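PDB 4P0F: serine protease inhibitor 4, isoform B from Drosophila melanogaster, which probably inhibits serine and cysteine endopeptidases by the serpin mechanism and is captured here in its cleaved form. Local coordinates for residues A[125-137]-A[150-164]. Sequence-based numbering, arbitrary orientation.
Sequences DFSKNVQAAATIN and DLVPADVLNSESRLV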
loop_
_atom_site.group_PDB
_atom_site.type_symbol
_atom_site.label_atom_id
_atom_site.label_comp_id
_atom_site.label_asym_id
_atom_site.label_seq_id
_atom_site.Cartn_x
_atom_site.Cartn_y
_atom_site.Cartn_z
ATOM N N ASP A 125 1.028 -5.030 27.111
ATOM C CA ASP A 125 1.905 -4.328 28.043
ATOM C C ASP A 125 3.125 -3.790 27.302
ATOM O O ASP A 125 4.096 -4.518 27.088
ATOM C CB ASP A 125 2.331 -5.261 29.181
ATOM C CG ASP A 125 3.143 -4.555 30.247
ATOM O OD1 ASP A 125 3.509 -3.382 30.049
ATOM O OD2 ASP A 125 3.432 -5.182 31.288
ATOM N N PHE A 126 3.076 -2.522 26.894
ATOM C CA PHE A 126 4.170 -1.927 26.117
ATOM C C PHE A 126 5.461 -1.725 26.919
ATOM O O PHE A 126 6.526 -1.536 26.334
ATOM C CB PHE A 126 3.728 -0.587 25.514
ATOM C CG PHE A 126 2.761 -0.721 24.359
ATOM C CD1 PHE A 126 3.119 -1.389 23.194
ATOM C CD2 PHE A 126 1.502 -0.138 24.423
ATOM C CE1 PHE A 126 2.233 -1.488 22.139
ATOM C CE2 PHE A 126 0.608 -0.242 23.377
ATOM C CZ PHE A 126 0.973 -0.920 22.230
ATOM N N SER A 127 5.378 -1.760 28.245
ATOM C CA SER A 127 6.582 -1.714 29.072
ATOM C C SER A 127 7.405 -2.973 28.843
ATOM O O SER A 127 8.638 -2.951 28.909
ATOM C CB SER A 127 6.227 -1.575 30.553
ATOM O OG SER A 127 5.535 -0.360 30.766
ATOM N N LYS A 128 6.711 -4.073 28.576
ATOM C CA LYS A 128 7.368 -5.301 28.158
ATOM C C LYS A 128 7.384 -5.278 26.644
ATOM O O LYS A 128 6.610 -5.972 25.986
ATOM C CB LYS A 128 6.641 -6.530 28.685
ATOM C CG LYS A 128 6.666 -6.659 30.200
ATOM C CD LYS A 128 5.788 -7.804 30.665
ATOM C CE LYS A 128 5.781 -7.899 32.189
ATOM N NZ LYS A 128 4.811 -8.912 32.692
ATOM N N ASN A 129 8.264 -4.452 26.100
ATOM C CA ASN A 129 8.141 -4.043 24.710
ATOM C C ASN A 129 8.491 -5.161 23.726
ATOM O O ASN A 129 7.961 -5.192 22.617
ATOM C CB ASN A 129 8.999 -2.805 24.448
ATOM C CG ASN A 129 10.438 -2.991 24.844
ATOM O OD1 ASN A 129 10.737 -3.552 25.897
ATOM N ND2 ASN A 129 11.346 -2.506 24.007
ATOM N N VAL A 130 9.356 -6.088 24.131
ATOM C CA VAL A 130 9.671 -7.231 23.274
ATOM C C VAL A 130 8.431 -8.106 23.127
ATOM O O VAL A 130 8.084 -8.550 22.019
ATOM C CB VAL A 130 10.841 -8.065 23.834
ATOM C CG1 VAL A 130 11.035 -9.358 23.026
ATOM C CG2 VAL A 130 12.112 -7.246 23.834
ATOM N N GLN A 131 7.767 -8.348 24.254
ATOM C CA GLN A 131 6.548 -9.141 24.267
ATOM C C GLN A 131 5.442 -8.464 23.461
ATOM O O GLN A 131 4.747 -9.111 22.678
ATOM C CB GLN A 131 6.107 -9.370 25.711
ATOM C CG GLN A 131 4.779 -10.056 25.903
ATOM C CD GLN A 131 4.389 -10.083 27.371
ATOM O OE1 GLN A 131 3.618 -9.243 27.840
ATOM N NE2 GLN A 131 4.952 -11.028 28.113
ATOM N N ALA A 132 5.285 -7.159 23.643
ATOM C CA ALA A 132 4.259 -6.411 22.913
ATOM C C ALA A 132 4.500 -6.414 21.396
ATOM O O ALA A 132 3.569 -6.594 20.607
ATOM C CB ALA A 132 4.188 -4.984 23.434
ATOM N N ALA A 133 5.749 -6.226 20.991
ATOM C CA ALA A 133 6.091 -6.243 19.583
ATOM C C ALA A 133 5.808 -7.626 19.014
ATOM O O ALA A 133 5.266 -7.749 17.923
ATOM C CB ALA A 133 7.541 -5.865 19.382
ATOM N N ALA A 134 6.154 -8.667 19.767
ATOM C CA ALA A 134 5.922 -10.030 19.302
ATOM C C ALA A 134 4.428 -10.265 19.087
ATOM O O ALA A 134 4.033 -10.872 18.100
ATOM C CB ALA A 134 6.494 -11.048 20.287
ATOM N N THR A 135 3.597 -9.778 20.005
ATOM C CA THR A 135 2.147 -9.913 19.864
ATOM C C THR A 135 1.646 -9.239 18.585
ATOM O O THR A 135 0.904 -9.836 17.803
ATOM C CB THR A 135 1.424 -9.328 21.091
ATOM O OG1 THR A 135 1.753 -10.133 22.223
ATOM C CG2 THR A 135 -0.088 -9.331 20.907
ATOM N N ILE A 136 2.064 -7.998 18.371
ATOM C CA ILE A 136 1.690 -7.253 17.175
ATOM C C ILE A 136 2.209 -7.941 15.918
ATOM O O ILE A 136 1.473 -8.150 14.944
ATOM C CB ILE A 136 2.227 -5.804 17.243
ATOM C CG1 ILE A 136 1.534 -5.049 18.388
ATOM C CG2 ILE A 136 2.032 -5.083 15.909
ATOM C CD1 ILE A 136 2.259 -3.777 18.856
ATOM N N ASN A 137 3.482 -8.296 15.939
ATOM C CA ASN A 137 4.134 -8.779 14.732
ATOM C C ASN A 137 3.675 -10.181 14.371
ATOM O O ASN A 137 3.591 -10.528 13.189
ATOM C CB ASN A 137 5.643 -8.711 14.908
ATOM C CG ASN A 137 6.145 -7.278 14.955
ATOM O OD1 ASN A 137 5.471 -6.364 14.477
ATOM N ND2 ASN A 137 7.316 -7.073 15.538
ATOM N N ASP A 150 8.271 -8.918 11.571
ATOM C CA ASP A 150 8.839 -7.854 12.391
ATOM C C ASP A 150 8.397 -6.461 11.960
ATOM O O ASP A 150 9.231 -5.561 11.842
ATOM C CB ASP A 150 10.369 -7.919 12.365
ATOM C CG ASP A 150 11.014 -7.083 13.473
ATOM O OD1 ASP A 150 10.449 -7.013 14.588
ATOM O OD2 ASP A 150 12.084 -6.490 13.227
ATOM N N LEU A 151 7.098 -6.263 11.750
ATOM C CA LEU A 151 6.602 -4.952 11.318
ATOM C C LEU A 151 7.020 -3.849 12.285
ATOM O O LEU A 151 7.641 -2.868 11.881
ATOM C CB LEU A 151 5.077 -4.953 11.179
ATOM C CG LEU A 151 4.475 -3.602 10.755
ATOM C CD1 LEU A 151 4.827 -3.292 9.324
ATOM C CD2 LEU A 151 2.983 -3.569 10.953
ATOM N N VAL A 152 6.667 -4.011 13.560
ATOM C CA VAL A 152 6.931 -2.993 14.571
ATOM C C VAL A 152 8.057 -3.445 15.485
ATOM O O VAL A 152 7.861 -4.352 16.280
ATOM C CB VAL A 152 5.678 -2.698 15.414
ATOM C CG1 VAL A 152 5.953 -1.562 16.393
ATOM C CG2 VAL A 152 4.504 -2.357 14.508
ATOM N N PRO A 153 9.243 -2.825 15.371
ATOM C CA PRO A 153 10.351 -3.290 16.216
ATOM C C PRO A 153 10.121 -2.978 17.678
ATOM O O PRO A 153 9.492 -1.968 17.997
ATOM C CB PRO A 153 11.566 -2.511 15.694
ATOM C CG PRO A 153 11.134 -1.868 14.429
ATOM C CD PRO A 153 9.654 -1.721 14.488
ATOM N N ALA A 154 10.641 -3.822 18.559
ATOM C CA ALA A 154 10.497 -3.608 19.984
ATOM C C ALA A 154 11.085 -2.265 20.389
ATOM O O ALA A 154 10.598 -1.645 21.335
ATOM C CB ALA A 154 11.165 -4.731 20.763
ATOM N N ASP A 155 12.104 -1.795 19.668
ATOM C CA ASP A 155 12.831 -0.617 20.128
ATOM C C ASP A 155 12.127 0.709 19.807
ATOM O O ASP A 155 12.645 1.769 20.166
ATOM C CB ASP A 155 14.288 -0.603 19.601
ATOM C CG ASP A 155 14.421 -0.541 18.078
ATOM O OD1 ASP A 155 13.457 -0.269 17.332
ATOM O OD2 ASP A 155 15.570 -0.743 17.622
ATOM N N VAL A 156 10.942 0.665 19.201
ATOM C CA VAL A 156 10.124 1.894 19.093
ATOM C C VAL A 156 8.947 1.898 20.065
ATOM O O VAL A 156 8.127 2.822 20.039
ATOM C CB VAL A 156 9.572 2.129 17.664
ATOM C CG1 VAL A 156 10.702 2.196 16.666
ATOM C CG2 VAL A 156 8.546 1.082 17.273
ATOM N N LEU A 157 8.886 0.881 20.923
ATOM C CA LEU A 157 7.844 0.747 21.936
ATOM C C LEU A 157 8.454 0.844 23.325
ATOM O O LEU A 157 9.532 0.312 23.558
ATOM C CB LEU A 157 7.110 -0.594 21.789
ATOM C CG LEU A 157 6.479 -0.879 20.425
ATOM C CD1 LEU A 157 5.793 -2.241 20.414
ATOM C CD2 LEU A 157 5.496 0.205 20.027
ATOM N N ASN A 158 7.753 1.506 24.243
ATOM C CA ASN A 158 8.174 1.559 25.644
ATOM C C ASN A 158 7.005 1.944 26.551
ATOM O O ASN A 158 5.860 1.961 26.111
ATOM C CB ASN A 158 9.352 2.529 25.823
ATOM C CG ASN A 158 9.007 3.977 25.473
ATOM O OD1 ASN A 158 7.854 4.398 25.529
ATOM N ND2 ASN A 158 10.026 4.744 25.110
ATOM N N SER A 159 7.286 2.251 27.819
ATOM C CA SER A 159 6.221 2.515 28.779
ATOM C C SER A 159 5.385 3.746 28.440
ATOM O O SER A 159 4.300 3.925 28.997
ATOM C CB SER A 159 6.804 2.680 30.190
ATOM O OG SER A 159 7.757 3.727 30.215
ATOM N N GLU A 160 5.889 4.595 27.547
ATOM C CA GLU A 160 5.143 5.774 27.091
ATOM C C GLU A 160 4.180 5.464 25.939
ATOM O O GLU A 160 3.314 6.272 25.623
ATOM C CB GLU A 160 6.102 6.886 26.653
ATOM C CG GLU A 160 6.988 7.428 27.760
ATOM C CD GLU A 160 6.291 8.478 28.601
ATOM O OE1 GLU A 160 6.097 9.613 28.106
ATOM O OE2 GLU A 160 5.936 8.168 29.755
ATOM N N SER A 161 4.340 4.301 25.302
ATOM C CA SER A 161 3.456 3.896 24.211
ATOM C C SER A 161 2.046 3.717 24.745
ATOM O O SER A 161 1.868 3.199 25.848
ATOM C CB SER A 161 3.927 2.585 23.563
ATOM O OG SER A 161 5.254 2.674 23.082
ATOM N N ARG A 162 1.045 4.130 23.973
ATOM C CA ARG A 162 -0.335 4.030 24.428
ATOM C C ARG A 162 -1.196 3.186 23.498
ATOM O O ARG A 162 -2.066 2.447 23.959
ATOM C CB ARG A 162 -0.927 5.424 24.604
ATOM C CG ARG A 162 -0.297 6.185 25.749
ATOM C CD ARG A 162 -0.763 5.654 27.111
ATOM N NE ARG A 162 -0.054 6.273 28.232
ATOM C CZ ARG A 162 1.076 5.817 28.766
ATOM N NH1 ARG A 162 1.658 4.719 28.292
ATOM N NH2 ARG A 162 1.629 6.464 29.778
ATOM N N LEU A 163 -0.988 3.290 22.192
ATOM C CA LEU A 163 -1.621 2.331 21.312
ATOM C C LEU A 163 -0.894 2.214 19.999
ATOM O O LEU A 163 -0.137 3.096 19.619
ATOM C CB LEU A 163 -3.084 2.698 21.080
ATOM C CG LEU A 163 -3.355 4.088 20.526
ATOM C CD1 LEU A 163 -3.431 4.071 18.997
ATOM C CD2 LEU A 163 -4.633 4.611 21.121
ATOM N N VAL A 164 -1.112 1.084 19.336
ATOM C CA VAL A 164 -0.615 0.867 17.985
ATOM C C VAL A 164 -1.786 0.448 17.126
ATOM O O VAL A 164 -2.482 -0.512 17.448
ATOM C CB VAL A 164 0.484 -0.206 17.928
ATOM C CG1 VAL A 164 0.939 -0.448 16.479
ATOM C CG2 VAL A 164 1.662 0.198 18.783
HETATM O O HOH W 1 5.039 -8.739 11.363
#
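Asn137, at the far end of segment 125-137, grips both polar backbone atoms of Val152 with its side-chain amide. Val152 N donates almost straight to Asn137 OD1 (2.8 Å, 174°), while Asn137 ND2 gives a hydrogen to Val152 O at 2.9 Å, reaching it from above the carbonyl plane. The two bonds fix the rotation of the amide and tie Val152 to the helix; a water adds a further link, donating to Asn137 O and accepting from Leu151 N. Near the helix start Asn129 makes a comparable bond, ND2 to Ala154 O (2.9 Å). Its CG sits between the backbone N and carbonyl carbon (chi1 54°), which turns ND2 toward the 3-10 turn 154-156, with Ala154 O close to the amide plane. Ala154 O also accepts from Leu157 N, the two donors arriving on opposite faces of its carbonyl plane.

In the serpin fold, helix 129-143 is helix F, which lies across the front of β-sheet A, and segment 150-164 returns from it into strand 161-174 (s3A). In this cleaved molecule the strand pairs with 328-341, consistent with the inserted reactive-centre loop, on one side and with 91-100 on the other.

Apolar contacts join the turn before the helix, and the helix itself, to the returning segment and strand 161-164. Phe126 lays one ring face over Ser161 CB, a CH-π contact 4.0 Å from the centroid, while Leu157 CD1 meets the ring edge and Val164 CG2 approaches CZ obliquely at 3.7 Å. Leu157 CD1 also reaches Ala133 CB and Ile136 CD1. Further along, Ile136 divides its branches, CG2 touching Val152 CG2 and CD1 touching Val164 CG2 (4.0 Å). Ala133 CB lies 3.5 Å from Val152 O and also touches Ala154 CB.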